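Cytokinin riboside 5'-monophosphate phosphoribohydrolase (Corynebacterium glutamicum, PDB 5ITS) is a member of the LOG-type protein family (SLOG clan), a dimer whose subunits carry a Rossmann-like parallel beta sheet flanked by helices. Local coordinates at residues I98-M103 with L120-E125; I73-M78 with I92-H97; I134-V139 with W188-P193. All coordinates share one frame; numbering follows the deposited sequence.

Contact 1: I98-M103 with L120-E125; sequences IRKRRM and LEELFE
Glu121 reaches across to Lys100, its OE1 accepting a hydrogen bond from Lys100 NZ at 3.0 Å, part of a salt bridge, through the lone pair turned away from its other oxygen. The glutamate runs out extended, its CG opposite the backbone N (chi1 166°), and the two side chains cross at about a right angle. A water links Glu121 O to the same ammonium group, weakly on the lysine side. Glu122 contributes aliphatic surface, with its CG 4.1 Å from CD of Lys100. Its OE2 lies 4.3 Å from NH1 of Arg99, well out of the guanidinium plane, so only opposite charges are near; Arg99 donates instead to Gly48 O and Val72 O. Helices 96-106 and 117-131 belong to the Rossmann-like alpha/beta fold, and their local axes, 11.4 Å apart, cross at -52°, a spacing that long charged side chains can span. Glu125, one turn beyond Glu121, completes a salt-bridge network. A bend at chi3 (-72°) carries NZ of Lys100 to 3.5 Å from OE1 of Glu125, and that oxygen also rests 3.2 Å from CD of Lys100. OE2 of Glu125 turns to Lys100 and His97 of the second subunit, whose own Glu125 reciprocally pairs with Lys100 here.

Contact 2: I73-M78 with I92-H97; sequences ITESLM and IVPDMH. With GOL (glycerol), chain I.
Ile73 and Thr74 pair in parallel with Ile92 and Val93, Val93 N donating to Ile73 O at 2.9 Å in the carbonyl plane, and Glu75 N to Val93 O at 3.1 Å with the donor tilted 33° from the plane of the Val93 carbonyl. Branched residues suit these extended strands: Ile73 CG2 lies 4.1 Å from Ile92 CG1, the two side chains side by side and pointing the same way. Ile92 is also flanked by the first helical turn, its CG2 meeting the aliphatic CG of Glu75 and its CD1 approaching CG of the poorly ordered Met78. On the other face of the sheet, Thr74 packs CG2 at 3.6 Å from Asp95 O. Its OG1 sits between the backbone N and carbonyl carbon (chi1 66°), placed to accept from Leu77 N at 3.1 Å as the N-cap. Asp95 plays the same part for the next helix, accepting from Ile98 N. A glycerol, probably from the crystallisation liquor, bridges Ser76 OG (2.9 Å to its O3) and Met96 N (3.3 Å to its O2), and is held also by Arg101 of the second subunit. The contact thus joins a beta-alpha-beta unit, strand 69-74, helix 75-79 and strand 89-93, outermost in this chain's sheet, whose chain continues into helix 96-106.

Contact 3: I134-V139 with W188-P193; sequences IHQKPV and WTPPAP
The indole of Trp188 is held between two prolines, with Pro138 across the contact on one face and Pro190 of its own segment on the other, while Gln136 O meets its edge in plane. Pro138 CB stands 3.4 Å above the ring plane, offset toward the rim, and the backbone N of Pro190 is 3.6 Å above the opposite face, again off-centre. This is a proline-tryptophan CH-pi contact at the margin of the Rossmann-like fold, joining the loop that leads into strand 139-142 to the segment that follows helix 178-186. Pro138 CA lies 3.9 Å from the centroid of the Trp188 six-membered ring, 21° off the ring normal, so its C-H approaches the pi cloud over the face. Its CB reaches 3.6 Å from CE3 of Trp188. Proline suits this place because its rigid ring offers polarised C-H groups to an electron-rich indole. At the rim, Gln136 O comes to 3.3 Å from CZ3 of Trp188, a carbonyl facing the electropositive ring edge. Trp188 reaches this position with CG anti to its backbone N (chi1 -170°), and it packs further on Gln130 and Ile173, while its NE1 makes a weak hydrogen bond to Cys171 O. Beyond the indole, Pro190 CG touches Gln136 CB at 3.7 Å, the two side chains crossing at about a right angle; CB and the amide end of Gln136 lie against Pro190 CG, and a polar end suits this exposed site. Lys137 points its CB away from the tryptophan segment, and its NZ is hydrogen-bonded to Ala104 O near the end of helix 96-106 and to Gly107 O just after it. His135 probably helps to hold the loop before Pro138: its NE2 donates to Val126 O and its ND1 accepts from Lys137 N at 3.0 Å, with the donor 18° out of the imidazole plane.

In the fold
The three contacts come in series along the chain: contact 2 first, then contact 1, then contact 3. Contacts 1 and 2 have centres about 13 Å apart and share helix 96-106, which follows strand 89-93, outermost in this chain's sheet; Arg99 and Ile98 of contact 1 pack on Val93 of contact 2. Both also touch the second subunit, so this end of the sheet and the dimer interface are built from adjoining pieces. Contact 3 is about 17 Å from contact 1 between centres, joined to it where Leu123 of helix 117-131 packs on Val139, and its nearest atoms are about 11 Å from contact 2. It lies toward the sheet's other end, beside strands 139-142 and 173-175.

Contact 1: I98-M103 with L120-E125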
# COMPACT_ATOMS: atom_id res chain seq x y z
N ILE B 98 9.66 8.18 -6.24
CA ILE B 98 10.45 7.83 -7.42
C ILE B 98 11.06 6.47 -7.19
O ILE B 98 11.11 5.66 -8.10
CB ILE B 98 11.57 8.85 -7.79
CG1 ILE B 98 10.97 10.23 -8.11
CG2 ILE B 98 12.30 8.37 -9.03
CD1 ILE B 98 11.92 11.41 -7.97
N ARG B 99 11.49 6.21 -5.96
CA ARG B 99 12.05 4.90 -5.61
C ARG B 99 11.10 3.78 -5.94
O ARG B 99 11.48 2.83 -6.59
CB ARG B 99 12.36 4.83 -4.14
CG ARG B 99 13.19 3.62 -3.78
CD ARG B 99 12.95 3.22 -2.36
NE ARG B 99 14.04 2.48 -1.73
CZ ARG B 99 13.92 1.98 -0.51
NH1 ARG B 99 12.80 2.15 0.15
NH2 ARG B 99 14.91 1.33 0.07
N LYS B 100 9.86 3.89 -5.49
CA LYS B 100 8.84 2.88 -5.81
C LYS B 100 8.51 2.82 -7.29
O LYS B 100 8.26 1.73 -7.82
CB LYS B 100 7.53 3.12 -5.01
CG LYS B 100 7.60 2.82 -3.51
CD LYS B 100 6.27 2.87 -2.81
CE LYS B 100 5.79 4.30 -2.70
NZ LYS B 100 4.49 4.36 -1.96
N ARG B 101 8.49 3.98 -7.95
CA ARG B 101 8.17 4.01 -9.39
C ARG B 101 9.23 3.26 -10.13
O ARG B 101 8.93 2.47 -11.00
CB ARG B 101 7.99 5.43 -9.99
CG ARG B 101 7.75 5.39 -11.52
CD ARG B 101 7.47 6.69 -12.25
NE ARG B 101 8.36 7.77 -11.83
CZ ARG B 101 9.58 7.99 -12.29
NH1 ARG B 101 10.10 7.23 -13.23
NH2 ARG B 101 10.29 9.02 -11.81
N ARG B 102 10.49 3.49 -9.74
CA ARG B 102 11.62 2.88 -10.44
C ARG B 102 11.75 1.40 -10.14
O ARG B 102 12.06 0.63 -11.01
CB ARG B 102 12.90 3.61 -10.09
CG ARG B 102 12.96 5.06 -10.63
CD ARG B 102 13.32 5.17 -12.12
NE ARG B 102 14.53 4.41 -12.42
CZ ARG B 102 14.63 3.45 -13.33
NH1 ARG B 102 15.77 2.79 -13.45
NH2 ARG B 102 13.61 3.12 -14.10
N MET B 103 11.44 0.98 -8.92
CA MET B 103 11.48 -0.42 -8.65
C MET B 103 10.40 -1.13 -9.48
O MET B 103 10.50 -2.33 -9.78
CB MET B 103 11.28 -0.67 -7.15
CG MET B 103 12.45 -0.30 -6.26
SD MET B 103 12.13 -0.61 -4.50
CE MET B 103 11.91 -2.37 -4.51
N LEU B 120 4.03 -3.75 3.09
CA LEU B 120 2.62 -3.48 2.77
C LEU B 120 2.42 -2.23 1.93
O LEU B 120 1.68 -2.27 1.01
CB LEU B 120 1.78 -3.37 4.04
CG LEU B 120 1.64 -4.65 4.92
CD1 LEU B 120 0.86 -4.35 6.16
CD2 LEU B 120 0.95 -5.80 4.18
N GLU B 121 3.08 -1.11 2.23
CA GLU B 121 3.01 0.08 1.36
C GLU B 121 3.26 -0.27 -0.11
O GLU B 121 2.62 0.26 -1.01
CB GLU B 121 4.08 1.08 1.80
CG GLU B 121 4.38 2.22 0.85
CD GLU B 121 5.48 3.14 1.38
OE1 GLU B 121 5.73 4.22 0.76
OE2 GLU B 121 6.08 2.78 2.42
N GLU B 122 4.25 -1.11 -0.34
CA GLU B 122 4.76 -1.40 -1.68
C GLU B 122 3.88 -2.42 -2.39
O GLU B 122 3.50 -2.23 -3.55
CB GLU B 122 6.20 -1.92 -1.57
CG GLU B 122 7.17 -0.80 -1.20
CD GLU B 122 8.52 -1.26 -0.61
OE1 GLU B 122 8.71 -2.47 -0.22
OE2 GLU B 122 9.42 -0.36 -0.52
N LEU B 123 3.55 -3.48 -1.66
CA LEU B 123 2.66 -4.52 -2.16
C LEU B 123 1.33 -3.97 -2.63
O LEU B 123 0.92 -4.16 -3.73
CB LEU B 123 2.40 -5.50 -1.04
CG LEU B 123 1.35 -6.55 -1.35
CD1 LEU B 123 1.71 -7.31 -2.60
CD2 LEU B 123 1.24 -7.55 -0.19
N PHE B 124 0.62 -3.27 -1.78
CA PHE B 124 -0.67 -2.73 -2.17
C PHE B 124 -0.60 -1.73 -3.28
O PHE B 124 -1.57 -1.60 -4.03
CB PHE B 124 -1.39 -2.13 -0.94
CG PHE B 124 -1.76 -3.16 0.05
CD1 PHE B 124 -2.39 -4.33 -0.37
CD2 PHE B 124 -1.46 -3.00 1.38
CE1 PHE B 124 -2.71 -5.33 0.52
CE2 PHE B 124 -1.81 -3.98 2.27
CZ PHE B 124 -2.43 -5.15 1.83
N GLU B 125 0.50 -1.00 -3.39
CA GLU B 125 0.59 -0.07 -4.46
C GLU B 125 0.66 -0.79 -5.81
O GLU B 125 -0.12 -0.55 -6.67
CB GLU B 125 1.77 0.85 -4.32
CG GLU B 125 1.70 1.94 -5.38
CD GLU B 125 2.71 3.06 -5.16
OE1 GLU B 125 3.89 2.71 -4.98
OE2 GLU B 125 2.33 4.26 -5.19
O HOH W 1 1.93 3.08 -1.28

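Contact 2: I73-M78 with I92-H97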
# COMPACT_ATOMS: atom_id res chain seq x y z
N ILE B 73 17.45 3.35 -4.08
CA ILE B 73 17.53 3.88 -2.75
C ILE B 73 17.43 5.39 -2.86
O ILE B 73 17.62 5.92 -3.93
CB ILE B 73 18.85 3.41 -2.14
CG1 ILE B 73 18.82 3.61 -0.64
CG2 ILE B 73 20.04 4.15 -2.72
CD1 ILE B 73 19.24 2.38 0.12
N THR B 74 17.09 6.09 -1.78
CA THR B 74 16.92 7.54 -1.83
C THR B 74 18.16 8.31 -1.37
O THR B 74 19.06 7.72 -0.76
CB THR B 74 15.77 8.01 -0.94
OG1 THR B 74 16.11 7.77 0.42
CG2 THR B 74 14.52 7.28 -1.27
N GLU B 75 18.18 9.62 -1.64
CA GLU B 75 19.26 10.49 -1.15
C GLU B 75 19.30 10.46 0.35
O GLU B 75 20.35 10.21 0.93
CB GLU B 75 19.12 11.92 -1.67
CG GLU B 75 19.65 12.06 -3.10
CD GLU B 75 19.06 13.23 -3.87
OE1 GLU B 75 18.71 14.24 -3.21
OE2 GLU B 75 18.95 13.16 -5.12
N SER B 76 18.15 10.65 0.98
CA SER B 76 18.03 10.61 2.44
C SER B 76 18.70 9.36 3.01
O SER B 76 19.49 9.46 3.93
CB SER B 76 16.56 10.67 2.90
OG SER B 76 15.77 11.64 2.21
N LEU B 77 18.38 8.20 2.44
CA LEU B 77 18.91 6.92 2.91
C LEU B 77 20.40 6.76 2.61
O LEU B 77 21.11 6.17 3.40
CB LEU B 77 18.15 5.75 2.29
CG LEU B 77 16.68 5.59 2.71
CD1 LEU B 77 15.85 4.85 1.67
CD2 LEU B 77 16.55 4.88 4.05
N MET B 78 20.86 7.28 1.47
CA MET B 78 22.27 7.20 1.12
C MET B 78 23.13 8.16 1.97
O MET B 78 24.25 7.82 2.36
CB MET B 78 22.46 7.46 -0.37
CG MET B 78 23.80 7.00 -0.90
SD MET B 78 23.97 5.20 -0.99
CE MET B 78 25.63 5.05 -1.68
N ILE B 92 20.46 5.96 -7.07
CA ILE B 92 20.09 6.87 -5.99
C ILE B 92 19.09 7.88 -6.55
O ILE B 92 19.37 8.50 -7.56
CB ILE B 92 21.33 7.59 -5.47
CG1 ILE B 92 22.38 6.52 -5.12
CG2 ILE B 92 20.99 8.50 -4.28
CD1 ILE B 92 23.75 7.06 -4.81
N VAL B 93 17.91 8.02 -5.91
CA VAL B 93 16.83 8.88 -6.44
C VAL B 93 16.31 9.86 -5.37
O VAL B 93 16.40 9.58 -4.20
CB VAL B 93 15.66 8.04 -7.00
CG1 VAL B 93 16.17 7.08 -8.03
CG2 VAL B 93 14.92 7.28 -5.89
N PRO B 94 15.74 11.01 -5.78
CA PRO B 94 15.42 12.05 -4.79
C PRO B 94 14.37 11.74 -3.71
O PRO B 94 14.39 12.44 -2.67
CB PRO B 94 14.90 13.23 -5.65
CG PRO B 94 15.16 12.89 -7.08
CD PRO B 94 15.41 11.41 -7.17
N ASP B 95 13.47 10.76 -3.92
CA ASP B 95 12.45 10.49 -2.91
C ASP B 95 11.81 9.11 -2.98
O ASP B 95 12.16 8.30 -3.82
CB ASP B 95 11.35 11.58 -2.91
CG ASP B 95 10.51 11.54 -4.17
OD1 ASP B 95 9.95 10.46 -4.44
OD2 ASP B 95 10.43 12.55 -4.89
N MET B 96 10.88 8.85 -2.07
CA MET B 96 10.35 7.52 -1.86
C MET B 96 9.37 7.12 -2.93
O MET B 96 9.23 5.93 -3.23
CB MET B 96 9.64 7.44 -0.53
CG MET B 96 10.50 7.80 0.68
SD MET B 96 10.50 6.45 1.86
CE MET B 96 11.34 5.28 0.81
N HIS B 97 8.68 8.12 -3.47
CA HIS B 97 7.84 7.92 -4.67
C HIS B 97 8.63 7.44 -5.86
O HIS B 97 8.29 6.40 -6.45
CB HIS B 97 7.07 9.20 -5.05
CG HIS B 97 5.88 9.45 -4.20
ND1 HIS B 97 5.16 8.43 -3.63
CD2 HIS B 97 5.27 10.60 -3.84
CE1 HIS B 97 4.14 8.93 -2.96
NE2 HIS B 97 4.19 10.24 -3.05
C1 GOL I . 10.66 13.01 0.87
O1 GOL I . 9.24 12.99 1.08
C2 GOL I . 11.09 11.56 0.59
O2 GOL I . 9.86 10.83 0.33
C3 GOL I . 11.96 10.96 1.73
O3 GOL I . 13.28 10.52 1.33

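Contact 3: I134-V139 with W188-P193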
# COMPACT_ATOMS: atom_id res chain seq x y z
N ILE B 134 -2.17 -0.04 -14.93
CA ILE B 134 -0.87 0.64 -15.05
C ILE B 134 0.29 -0.30 -15.39
O ILE B 134 1.24 0.13 -16.00
CB ILE B 134 -0.58 1.47 -13.79
CG1 ILE B 134 -1.42 2.71 -13.86
CG2 ILE B 134 0.85 1.85 -13.68
CD1 ILE B 134 -1.58 3.44 -12.55
N HIS B 135 0.22 -1.56 -14.97
CA HIS B 135 1.14 -2.56 -15.46
C HIS B 135 0.36 -3.84 -15.56
O HIS B 135 -0.74 -3.92 -15.03
CB HIS B 135 2.36 -2.73 -14.56
CG HIS B 135 2.05 -3.29 -13.22
ND1 HIS B 135 1.62 -4.58 -13.02
CD2 HIS B 135 2.08 -2.72 -12.00
CE1 HIS B 135 1.40 -4.79 -11.74
NE2 HIS B 135 1.68 -3.68 -11.09
N GLN B 136 0.94 -4.85 -16.23
CA GLN B 136 0.30 -6.15 -16.30
C GLN B 136 1.25 -7.25 -15.82
O GLN B 136 1.25 -8.36 -16.33
CB GLN B 136 -0.18 -6.42 -17.73
CG GLN B 136 -1.11 -5.35 -18.31
CD GLN B 136 -1.91 -5.89 -19.51
OE1 GLN B 136 -3.12 -6.14 -19.43
NE2 GLN B 136 -1.23 -6.08 -20.62
N LYS B 137 2.07 -6.90 -14.83
CA LYS B 137 3.04 -7.80 -14.21
C LYS B 137 2.46 -8.55 -13.02
O LYS B 137 1.62 -8.04 -12.28
CB LYS B 137 4.26 -7.01 -13.78
CG LYS B 137 4.74 -6.02 -14.82
CD LYS B 137 5.91 -5.20 -14.34
CE LYS B 137 6.45 -4.38 -15.51
NZ LYS B 137 7.49 -3.37 -15.13
N PRO B 138 2.90 -9.78 -12.82
CA PRO B 138 2.32 -10.59 -11.75
C PRO B 138 2.73 -10.11 -10.36
O PRO B 138 3.83 -9.56 -10.18
CB PRO B 138 2.86 -11.99 -12.03
CG PRO B 138 4.11 -11.79 -12.82
CD PRO B 138 4.00 -10.46 -13.53
N VAL B 139 1.84 -10.32 -9.40
CA VAL B 139 2.06 -9.92 -8.01
C VAL B 139 1.92 -11.13 -7.11
O VAL B 139 0.86 -11.75 -7.04
CB VAL B 139 1.10 -8.76 -7.58
CG1 VAL B 139 1.15 -8.51 -6.07
CG2 VAL B 139 1.47 -7.46 -8.29
N TRP B 188 1.97 -16.62 -15.46
CA TRP B 188 0.81 -15.77 -15.14
C TRP B 188 0.45 -14.87 -16.32
O TRP B 188 1.33 -14.30 -16.96
CB TRP B 188 1.13 -14.88 -13.95
CG TRP B 188 -0.03 -14.13 -13.39
CD1 TRP B 188 -0.94 -14.60 -12.47
CD2 TRP B 188 -0.37 -12.79 -13.65
NE1 TRP B 188 -1.82 -13.62 -12.16
CE2 TRP B 188 -1.50 -12.49 -12.86
CE3 TRP B 188 0.17 -11.80 -14.47
CZ2 TRP B 188 -2.11 -11.26 -12.87
CZ3 TRP B 188 -0.43 -10.58 -14.49
CH2 TRP B 188 -1.57 -10.32 -13.69
N THR B 189 -0.85 -14.77 -16.59
CA THR B 189 -1.39 -13.75 -17.50
C THR B 189 -2.49 -12.99 -16.78
O THR B 189 -3.18 -13.56 -15.92
CB THR B 189 -1.98 -14.35 -18.78
OG1 THR B 189 -2.70 -15.55 -18.46
CG2 THR B 189 -0.86 -14.70 -19.75
N PRO B 190 -2.68 -11.72 -17.12
CA PRO B 190 -3.71 -10.96 -16.43
C PRO B 190 -5.09 -11.45 -16.84
O PRO B 190 -5.25 -11.96 -17.95
CB PRO B 190 -3.47 -9.51 -16.91
CG PRO B 190 -2.23 -9.55 -17.75
CD PRO B 190 -2.05 -10.96 -18.21
N PRO B 191 -6.08 -11.32 -15.93
CA PRO B 191 -7.44 -11.69 -16.32
C PRO B 191 -8.03 -10.69 -17.34
O PRO B 191 -7.75 -9.49 -17.30
CB PRO B 191 -8.22 -11.67 -14.99
CG PRO B 191 -7.49 -10.62 -14.18
CD PRO B 191 -6.04 -10.61 -14.64
N ALA B 192 -8.79 -11.24 -18.26
CA ALA B 192 -9.48 -10.48 -19.30
C ALA B 192 -10.42 -9.47 -18.70
O ALA B 192 -11.26 -9.80 -17.90
CB ALA B 192 -10.28 -11.45 -20.15
N PRO B 193 -10.28 -8.22 -19.07
CA PRO B 193 -11.26 -7.21 -18.58
C PRO B 193 -12.66 -7.51 -19.04
O PRO B 193 -13.63 -7.33 -18.30
CB PRO B 193 -10.77 -5.92 -19.21
CG PRO B 193 -9.32 -6.16 -19.43
CD PRO B 193 -9.08 -7.62 -19.67